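Local coordinates for DUF4439 domain-containing protein (Mycobacterium tuberculosis, PDB 2IB0) that is of unknown function but folds into a four-helix bundle and belongs to a family of the ferritin clan, at residues Tyr40-Val43 with Ser44-Pro48; Pro49-Asn52 with Phe53-Asp57; Asp67-Ile70 with Val71-Ala75; Arg115-Val118 with Glu119-Thr123. One frame throughout, in Å; residues are numbered along the deposited sequence.

Overall arrangement
The chain is a bundle of four helices, 18-46, 52-75, 96-120 and 124-150. The four contacts follow one another along it. Contact 1 ends helix 18-46, and contact 2 starts helix 52-75 just after the turn. Their centres are about 9 Å apart, and S44 CB packs on V55 CG1 at 3.7 Å. Contact 3 lies at the far end of helix 52-75, its centre about 27 Å from that of contact 2. Contact 4 ends helix 96-120, its centre about 15 Å from that of contact 3, without touching it. Together the four contacts mark helix ends at the two ends of the bundle: contacts 1 and 2 at one, 3 and 4 at the other.

Contact 1. Residues Tyr40-Val43 with Ser44-Pro48; sequences YGIV and SALSP
The C-terminal end of helix 18-46 runs through this contact, from Y40 to S47, where the chain leaves helical geometry. Four backbone bonds of i to i+4 type hold the end of the helix. S44 N binds Y40 O at 2.8 Å, A45 N binds G41 O at 3.1 Å, and L46 N binds I42 O at 3.0 Å. V43 O takes the last one, from S47 N at 2.9 Å. The hydroxyl of S47 turns back to the same oxygen. With chi1 at -73°, OG sits beside its own backbone N and stands above the V43 carbonyl plane, 50° out of it and not on a lone pair. The modelled S47 OG to V43 O distance of 2.5 Å is very short, and its exact value is doubtful. On another side of the helix I42 and L46, one turn apart, run out together, with I42 CG2 at 3.8 Å from L46 CD1. Both also touch V93 in a loop. V43 packs on V55, L102 and W144 of the other three helices. The bond from S47 N to V43 O is thus the last backbone bond of the helix, and the buried hydroxyl probably adds a second donor to V43 O.

Contact 2. Residues Pro49-Asn52 with Phe53-Asp57; sequences PGVN and FLVAD
V51 and N52 are joined to the next turn by backbone bonds. V55 N donates to V51 O at 3.0 Å. A56 N donates to N52 O, also at 3.0 Å. N52 N also binds P49 O, at 3.1 Å, within the first segment, and this closes the short 3-10 turn leading into the helix.

The side chains of the second segment also pack against the carbonyl oxygens of V51 and N52. L54 CB lies 3.4 Å from V51 O. V55 CG2 is 3.4 Å from the same oxygen. V55 has CG1 anti to its backbone N, with chi1 at 172°, and this leaves CG2 beside that N, next to the V51 carbonyl. A56 CB is 3.4 Å from N52 O.

This is the start of helix 52-75, one of the four helices of the bundle. V51 holds the N-cap position. It is a buried valine, so it offers no polar side-chain atom to the first turn.

Apolar contacts between the segments are loose. V51 CB is 4.4 Å from L54 CB, and V51 CG2 is 4.4 Å from V55 CG2. L54 continues inward to M140, R143, W144 and V147 of helix 124-150. V55 meets V43 and S44 of helix 18-46. F53, by contrast, is exposed, and its bond from CA to CB leads away from the preceding turn.

Contact 3. Residues Asp67-Ile70 with Val71-Ala75; sequences DDVI and VMLSA
I70 O accepts two bonds from one residue, S74. S74 OG binds it at 3.1 Å and S74 N at 3.2 Å. The two donors come from opposite faces of the carbonyl plane, tilted 28° and 26° from it. The hydroxyl gets there because chi1 of S74 is -60°, which turns OG back along the helix beside its own N. The segments form the last turns of helix 52-75. The other backbone bonds are V71 N to D67 O, M72 N to D68 O, and L73 N to V69 O, the last at 3.0 Å. On the buried side V69 and L73 form a neighbouring pair, with V69 CG1 at 3.9 Å from L73 CD1. Both pack on L26 and L30 of helix 18-46. M72 lays its chain past the D68 carbonyl, with CG at 3.5 Å from D68 O and SD at 3.9 Å from it. M72 also reaches D126 and F129 of helix 124-150. V69, L73 and M72 thus join this end of the helix to helices 18-46 and 124-150, mostly through apolar groups. The exposed S74 hydroxyl is spent on its own backbone, so I70 O is held from both faces where the helix ends.

Contact 4. Residues Arg115-Val118 with Glu119-Thr123; sequences RAVV and EHAET
E119 and H120 are the last residues of helix 96-120 and meet R115 and A116 one turn back. The chain then turns sharply into helix 124-150, the last helix of the bundle. E119 N binds R115 O at 3.1 Å, and H120 N binds A116 O at 3.1 Å.

E119 is extended. Its CG is anti to the backbone N, with chi1 at -179°, and the chain stays straight beyond CG. Its CB rests 3.4 Å from R115 O. The H120 ring takes the other course. With chi1 at -59° its CG lies beside its own N, and the ring turns back toward the A116 carbonyl. CD2 of H120 comes to 3.2 Å from A116 O, at an oblique angle to the ring. E119 CG sits over the centre of one ring face, 4.2 Å above the H120 plane.

The side chain of R115 leads away from the turn and packs on V128 of the second subunit. E119 also touches V128 of that subunit, and E119 O accepts a hydrogen bond from R127 of the same second copy. Further on, T123 is the N-cap of helix 124-150, and its OG1 binds D126 N.

A121 is the first residue to leave the helix, and its CB points toward the preceding turn. A121 N makes a weak bond to V117 O, 2.7 Å long but bent to 126° at the hydrogen. A121 CB is 3.0 Å from V117 O and 4.4 Å from V117 CG1.

Contact 1. Residues Tyr40-Val43 with Ser44-Pro48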
loop_
_atom_site.group_PDB
_atom_site.type_symbol
_atom_site.label_atom_id
_atom_site.label_comp_id
_atom_site.label_asym_id
_atom_site.label_seq_id
_atom_site.Cartn_x
_atom_site.Cartn_y
_atom_site.Cartn_z
ATOM N N TYR A 40 -1.332 17.566 -9.410
ATOM C CA TYR A 40 -1.010 18.128 -8.104
ATOM C C TYR A 40 -0.667 19.619 -8.179
ATOM O O TYR A 40 -0.756 20.298 -7.179
ATOM C CB TYR A 40 0.109 17.365 -7.419
ATOM C CG TYR A 40 -0.324 16.266 -6.475
ATOM C CD1 TYR A 40 -0.060 14.934 -6.762
ATOM C CD2 TYR A 40 -1.018 16.566 -5.287
ATOM C CE1 TYR A 40 -0.467 13.896 -5.862
ATOM C CE2 TYR A 40 -1.432 15.572 -4.422
ATOM C CZ TYR A 40 -1.157 14.221 -4.714
ATOM O OH TYR A 40 -1.535 13.225 -3.819
ATOM N N GLY A 41 -0.257 20.107 -9.358
ATOM C CA GLY A 41 -0.181 21.542 -9.583
ATOM C C GLY A 41 -1.536 22.189 -9.305
ATOM O O GLY A 41 -1.602 23.268 -8.726
ATOM N N ILE A 42 -2.613 21.548 -9.760
ATOM C CA ILE A 42 -3.953 22.069 -9.546
ATOM C C ILE A 42 -4.388 21.891 -8.080
ATOM O O ILE A 42 -4.928 22.807 -7.477
ATOM C CB ILE A 42 -4.964 21.445 -10.525
ATOM C CG1 ILE A 42 -4.729 22.006 -11.943
ATOM C CG2 ILE A 42 -6.401 21.829 -10.151
ATOM C CD1 ILE A 42 -3.596 21.292 -12.716
ATOM N N VAL A 43 -4.116 20.722 -7.508
ATOM C CA VAL A 43 -4.355 20.492 -6.092
ATOM C C VAL A 43 -3.715 21.629 -5.300
ATOM O O VAL A 43 -4.380 22.275 -4.480
ATOM C CB VAL A 43 -3.812 19.117 -5.653
ATOM C CG1 VAL A 43 -3.901 18.930 -4.130
ATOM C CG2 VAL A 43 -4.547 18.013 -6.379
ATOM N N SER A 44 -2.455 21.936 -5.595
ATOM C CA SER A 44 -1.760 22.997 -4.873
ATOM C C SER A 44 -2.367 24.416 -5.022
ATOM O O SER A 44 -2.532 25.145 -4.029
ATOM C CB SER A 44 -0.296 23.006 -5.331
ATOM O OG SER A 44 0.388 24.108 -4.775
ATOM N N ALA A 45 -2.645 24.820 -6.270
ATOM C CA ALA A 45 -3.202 26.132 -6.580
ATOM C C ALA A 45 -4.545 26.367 -5.917
ATOM O O ALA A 45 -4.854 27.508 -5.567
ATOM C CB ALA A 45 -3.337 26.291 -8.074
ATOM N N LEU A 46 -5.357 25.313 -5.805
ATOM C CA LEU A 46 -6.657 25.402 -5.162
ATOM C C LEU A 46 -6.617 25.340 -3.618
ATOM O O LEU A 46 -7.237 26.216 -2.956
ATOM C CB LEU A 46 -7.583 24.283 -5.637
ATOM C CG LEU A 46 -8.307 24.372 -6.983
ATOM C CD1 LEU A 46 -8.658 22.980 -7.385
ATOM C CD2 LEU A 46 -9.531 25.243 -6.936
ATOM N N SER A 47 -5.882 24.326 -3.104
ATOM C CA SER A 47 -5.825 23.816 -1.657
ATOM C C SER A 47 -5.897 24.903 -0.600
ATOM O O SER A 47 -5.329 25.965 -0.850
ATOM C CB SER A 47 -4.677 22.891 -1.461
ATOM O OG SER A 47 -4.995 21.676 -2.094
ATOM N N PRO A 48 -6.299 24.584 0.665
ATOM C CA PRO A 48 -5.598 24.994 1.904
ATOM C C PRO A 48 -4.115 25.062 2.033
ATOM O O PRO A 48 -3.479 24.042 1.865
ATOM C CB PRO A 48 -6.274 24.178 3.009
ATOM C CG PRO A 48 -7.631 23.948 2.490
ATOM C CD PRO A 48 -7.316 23.573 1.022
#

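Contact 2. Residues Pro49-Asn52 with Phe53-Asp57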
loop_
_atom_site.group_PDB
_atom_site.type_symbol
_atom_site.label_atom_id
_atom_site.label_comp_id
_atom_site.label_asym_id
_atom_site.label_seq_id
_atom_site.Cartn_x
_atom_site.Cartn_y
_atom_site.Cartn_z
ATOM N N PRO A 49 -3.578 26.266 2.437
ATOM C CA PRO A 49 -2.223 26.350 3.051
ATOM C C PRO A 49 -1.974 25.222 4.093
ATOM O O PRO A 49 -0.831 24.736 4.186
ATOM C CB PRO A 49 -2.205 27.730 3.738
ATOM C CG PRO A 49 -3.300 28.522 3.081
ATOM C CD PRO A 49 -4.249 27.591 2.364
ATOM N N GLY A 50 -3.037 24.822 4.831
ATOM C CA GLY A 50 -3.045 23.698 5.810
ATOM C C GLY A 50 -2.572 22.316 5.313
ATOM O O GLY A 50 -2.280 21.423 6.099
ATOM N N VAL A 51 -2.535 22.116 4.000
ATOM C CA VAL A 51 -2.088 20.833 3.463
ATOM C C VAL A 51 -0.895 21.029 2.514
ATOM O O VAL A 51 -0.632 20.177 1.664
ATOM C CB VAL A 51 -3.230 20.088 2.695
ATOM C CG1 VAL A 51 -4.389 19.751 3.613
ATOM C CG2 VAL A 51 -3.693 20.917 1.494
ATOM N N ASN A 52 -0.193 22.156 2.589
ATOM C CA ASN A 52 0.951 22.201 1.695
ATOM C C ASN A 52 2.181 21.410 1.991
ATOM O O ASN A 52 2.928 21.110 1.077
ATOM C CB ASN A 52 1.218 23.447 0.754
ATOM C CG ASN A 52 0.320 24.669 0.988
ATOM O OD1 ASN A 52 -0.811 24.774 0.414
ATOM N ND2 ASN A 52 0.878 25.668 1.690
ATOM N N PHE A 53 2.331 20.983 3.239
ATOM C CA PHE A 53 3.266 19.916 3.604
ATOM C C PHE A 53 2.942 18.630 2.835
ATOM O O PHE A 53 3.835 17.978 2.347
ATOM C CB PHE A 53 3.216 19.613 5.108
ATOM C CG PHE A 53 4.038 20.566 5.977
ATOM C CD1 PHE A 53 5.303 21.043 5.550
ATOM C CD2 PHE A 53 3.563 20.956 7.254
ATOM C CE1 PHE A 53 6.063 21.928 6.361
ATOM C CE2 PHE A 53 4.316 21.824 8.080
ATOM C CZ PHE A 53 5.568 22.314 7.630
ATOM N N LEU A 54 1.650 18.290 2.745
ATOM C CA LEU A 54 1.160 17.099 2.045
ATOM C C LEU A 54 1.385 17.195 0.527
ATOM O O LEU A 54 1.899 16.261 -0.114
ATOM C CB LEU A 54 -0.311 16.854 2.415
ATOM C CG LEU A 54 -1.118 15.602 1.977
ATOM C CD1 LEU A 54 -0.363 14.318 2.276
ATOM C CD2 LEU A 54 -2.576 15.526 2.570
ATOM N N VAL A 55 1.027 18.335 -0.049
ATOM C CA VAL A 55 1.210 18.561 -1.466
ATOM C C VAL A 55 2.684 18.458 -1.814
ATOM O O VAL A 55 3.026 17.726 -2.741
ATOM C CB VAL A 55 0.678 19.944 -1.933
ATOM C CG1 VAL A 55 1.083 20.213 -3.418
ATOM C CG2 VAL A 55 -0.859 20.037 -1.757
ATOM N N ALA A 56 3.552 19.181 -1.099
ATOM C CA ALA A 56 4.995 19.111 -1.362
ATOM C C ALA A 56 5.525 17.674 -1.311
ATOM O O ALA A 56 6.283 17.250 -2.204
ATOM C CB ALA A 56 5.792 19.991 -0.382
ATOM N N ASP A 57 5.163 16.954 -0.236
ATOM C CA ASP A 57 5.494 15.544 -0.050
ATOM C C ASP A 57 5.061 14.704 -1.246
ATOM O O ASP A 57 5.833 13.937 -1.766
ATOM C CB ASP A 57 4.729 14.982 1.170
ATOM C CG ASP A 57 5.421 15.223 2.499
ATOM O OD1 ASP A 57 6.560 15.764 2.525
ATOM O OD2 ASP A 57 4.791 14.842 3.539
#

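Contact 3. Residues Asp67-Ile70 with Val71-Ala75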
loop_
_atom_site.group_PDB
_atom_site.type_symbol
_atom_site.label_atom_id
_atom_site.label_comp_id
_atom_site.label_asym_id
_atom_site.label_seq_id
_atom_site.Cartn_x
_atom_site.Cartn_y
_atom_site.Cartn_z
ATOM N N ASP A 67 11.152 9.993 -12.462
ATOM C CA ASP A 67 12.560 9.939 -12.884
ATOM C C ASP A 67 13.127 8.541 -12.777
ATOM O O ASP A 67 13.818 8.081 -13.677
ATOM C CB ASP A 67 13.399 10.926 -12.075
ATOM C CG ASP A 67 12.933 12.390 -12.241
ATOM O OD1 ASP A 67 12.106 12.709 -13.140
ATOM O OD2 ASP A 67 13.392 13.234 -11.447
ATOM N N ASP A 68 12.841 7.845 -11.675
ATOM C CA ASP A 68 13.228 6.437 -11.517
ATOM C C ASP A 68 12.746 5.479 -12.641
ATOM O O ASP A 68 13.503 4.611 -13.093
ATOM C CB ASP A 68 12.735 5.910 -10.167
ATOM C CG ASP A 68 13.712 6.166 -9.015
ATOM O OD1 ASP A 68 14.790 6.721 -9.224
ATOM O OD2 ASP A 68 13.392 5.801 -7.860
ATOM N N VAL A 69 11.487 5.621 -13.044
ATOM C CA VAL A 69 10.874 4.856 -14.126
ATOM C C VAL A 69 11.464 5.218 -15.484
ATOM O O VAL A 69 11.592 4.347 -16.330
ATOM C CB VAL A 69 9.324 5.089 -14.155
ATOM C CG1 VAL A 69 8.670 4.380 -15.366
ATOM C CG2 VAL A 69 8.706 4.644 -12.813
ATOM N N ILE A 70 11.793 6.496 -15.707
ATOM C CA ILE A 70 12.520 6.909 -16.927
ATOM C C ILE A 70 13.849 6.137 -17.067
ATOM O O ILE A 70 14.164 5.608 -18.137
ATOM C CB ILE A 70 12.685 8.454 -16.997
ATOM C CG1 ILE A 70 11.293 9.088 -17.214
ATOM C CG2 ILE A 70 13.708 8.898 -18.100
ATOM C CD1 ILE A 70 11.203 10.618 -17.098
ATOM N N VAL A 71 14.588 6.017 -15.966
ATOM C CA VAL A 71 15.825 5.247 -15.948
ATOM C C VAL A 71 15.541 3.759 -16.255
ATOM O O VAL A 71 16.198 3.168 -17.103
ATOM C CB VAL A 71 16.585 5.445 -14.588
ATOM C CG1 VAL A 71 17.734 4.433 -14.413
ATOM C CG2 VAL A 71 17.103 6.883 -14.470
ATOM N N MET A 72 14.549 3.173 -15.584
ATOM C CA MET A 72 14.188 1.744 -15.768
ATOM C C MET A 72 13.866 1.414 -17.222
ATOM O O MET A 72 14.370 0.421 -17.764
ATOM C CB MET A 72 12.988 1.354 -14.908
ATOM C CG MET A 72 13.274 1.178 -13.431
ATOM S SD MET A 72 11.792 1.224 -12.393
ATOM C CE MET A 72 11.206 -0.463 -12.527
ATOM N N LEU A 73 13.036 2.239 -17.851
ATOM C CA LEU A 73 12.661 2.023 -19.251
ATOM C C LEU A 73 13.894 2.084 -20.165
ATOM O O LEU A 73 13.995 1.279 -21.096
ATOM C CB LEU A 73 11.543 2.982 -19.706
ATOM C CG LEU A 73 10.177 2.751 -19.006
ATOM C CD1 LEU A 73 9.216 3.922 -19.241
ATOM C CD2 LEU A 73 9.506 1.440 -19.449
ATOM N N SER A 74 14.837 2.992 -19.870
ATOM C CA SER A 74 16.125 3.041 -20.587
ATOM C C SER A 74 16.972 1.770 -20.440
ATOM O O SER A 74 17.531 1.251 -21.430
ATOM C CB SER A 74 16.934 4.282 -20.195
ATOM O OG SER A 74 16.202 5.454 -20.517
ATOM N N ALA A 75 17.056 1.252 -19.217
ATOM C CA ALA A 75 17.728 -0.024 -18.976
ATOM C C ALA A 75 17.130 -1.174 -19.813
ATOM O O ALA A 75 17.831 -2.135 -20.146
ATOM C CB ALA A 75 17.713 -0.363 -17.492
#

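Contact 4. Residues Arg115-Val118 with Glu119-Thr123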
loop_
_atom_site.group_PDB
_atom_site.type_symbol
_atom_site.label_atom_id
_atom_site.label_comp_id
_atom_site.label_asym_id
_atom_site.label_seq_id
_atom_site.Cartn_x
_atom_site.Cartn_y
_atom_site.Cartn_z
ATOM N N ARG A 115 -0.318 -1.704 -9.408
ATOM C CA ARG A 115 -0.696 -3.116 -9.258
ATOM C C ARG A 115 -0.514 -3.857 -10.574
ATOM O O ARG A 115 -0.142 -5.012 -10.570
ATOM C CB ARG A 115 -2.127 -3.253 -8.754
ATOM C CG ARG A 115 -2.533 -4.661 -8.492
ATOM C CD ARG A 115 -3.930 -4.730 -7.862
ATOM N NE ARG A 115 -4.049 -3.817 -6.730
ATOM C CZ ARG A 115 -4.762 -2.694 -6.713
ATOM N NH1 ARG A 115 -5.467 -2.303 -7.786
ATOM N NH2 ARG A 115 -4.773 -1.957 -5.602
ATOM N N ALA A 116 -0.776 -3.199 -11.709
ATOM C CA ALA A 116 -0.531 -3.855 -13.011
ATOM C C ALA A 116 0.947 -4.135 -13.289
ATOM O O ALA A 116 1.278 -5.135 -13.899
ATOM C CB ALA A 116 -1.130 -3.035 -14.145
ATOM N N VAL A 117 1.834 -3.213 -12.902
ATOM C CA VAL A 117 3.278 -3.471 -13.008
ATOM C C VAL A 117 3.707 -4.653 -12.083
ATOM O O VAL A 117 4.489 -5.563 -12.494
ATOM C CB VAL A 117 4.106 -2.157 -12.756
ATOM C CG1 VAL A 117 5.603 -2.439 -12.846
ATOM C CG2 VAL A 117 3.723 -0.987 -13.810
ATOM N N VAL A 118 3.210 -4.668 -10.837
ATOM C CA VAL A 118 3.514 -5.827 -9.938
ATOM C C VAL A 118 3.160 -7.119 -10.651
ATOM O O VAL A 118 3.915 -8.103 -10.615
ATOM C CB VAL A 118 2.728 -5.802 -8.553
ATOM C CG1 VAL A 118 2.908 -7.128 -7.740
ATOM C CG2 VAL A 118 3.113 -4.605 -7.715
ATOM N N GLU A 119 1.960 -7.135 -11.229
ATOM C CA GLU A 119 1.420 -8.317 -11.865
ATOM C C GLU A 119 2.250 -8.795 -13.094
ATOM O O GLU A 119 2.487 -9.984 -13.262
ATOM C CB GLU A 119 -0.020 -7.993 -12.263
ATOM C CG GLU A 119 -0.713 -9.167 -12.936
ATOM C CD GLU A 119 -2.176 -8.884 -13.231
ATOM O OE1 GLU A 119 -2.619 -7.732 -13.089
ATOM O OE2 GLU A 119 -2.887 -9.836 -13.588
ATOM N N HIS A 120 2.693 -7.854 -13.936
ATOM C CA HIS A 120 3.396 -8.195 -15.191
ATOM C C HIS A 120 4.918 -8.029 -15.146
ATOM O O HIS A 120 5.580 -8.337 -16.126
ATOM C CB HIS A 120 2.848 -7.376 -16.379
ATOM C CG HIS A 120 1.378 -7.579 -16.626
ATOM N ND1 HIS A 120 0.859 -8.784 -17.053
ATOM C CD2 HIS A 120 0.328 -6.747 -16.496
ATOM C CE1 HIS A 120 -0.450 -8.691 -17.160
ATOM N NE2 HIS A 120 -0.799 -7.462 -16.838
ATOM N N ALA A 121 5.472 -7.571 -14.024
ATOM C CA ALA A 121 6.932 -7.356 -13.951
ATOM C C ALA A 121 7.619 -8.678 -13.820
ATOM O O ALA A 121 7.316 -9.442 -12.894
ATOM C CB ALA A 121 7.311 -6.477 -12.792
ATOM N N GLU A 122 8.574 -8.933 -14.718
ATOM C CA GLU A 122 9.315 -10.237 -14.732
ATOM C C GLU A 122 10.355 -10.372 -13.640
ATOM O O GLU A 122 10.557 -11.484 -13.078
ATOM C CB GLU A 122 9.931 -10.485 -16.092
ATOM C CG GLU A 122 8.918 -10.452 -17.234
ATOM C CD GLU A 122 9.380 -11.217 -18.420
ATOM O OE1 GLU A 122 9.929 -10.563 -19.317
ATOM O OE2 GLU A 122 9.236 -12.474 -18.436
ATOM N N THR A 123 11.034 -9.275 -13.308
ATOM C CA THR A 123 12.039 -9.387 -12.238
ATOM C C THR A 123 11.551 -8.992 -10.829
ATOM O O THR A 123 10.698 -8.119 -10.656
ATOM C CB THR A 123 13.309 -8.638 -12.569
ATOM O OG1 THR A 123 13.078 -7.253 -12.400
ATOM C CG2 THR A 123 13.726 -8.874 -14.021
#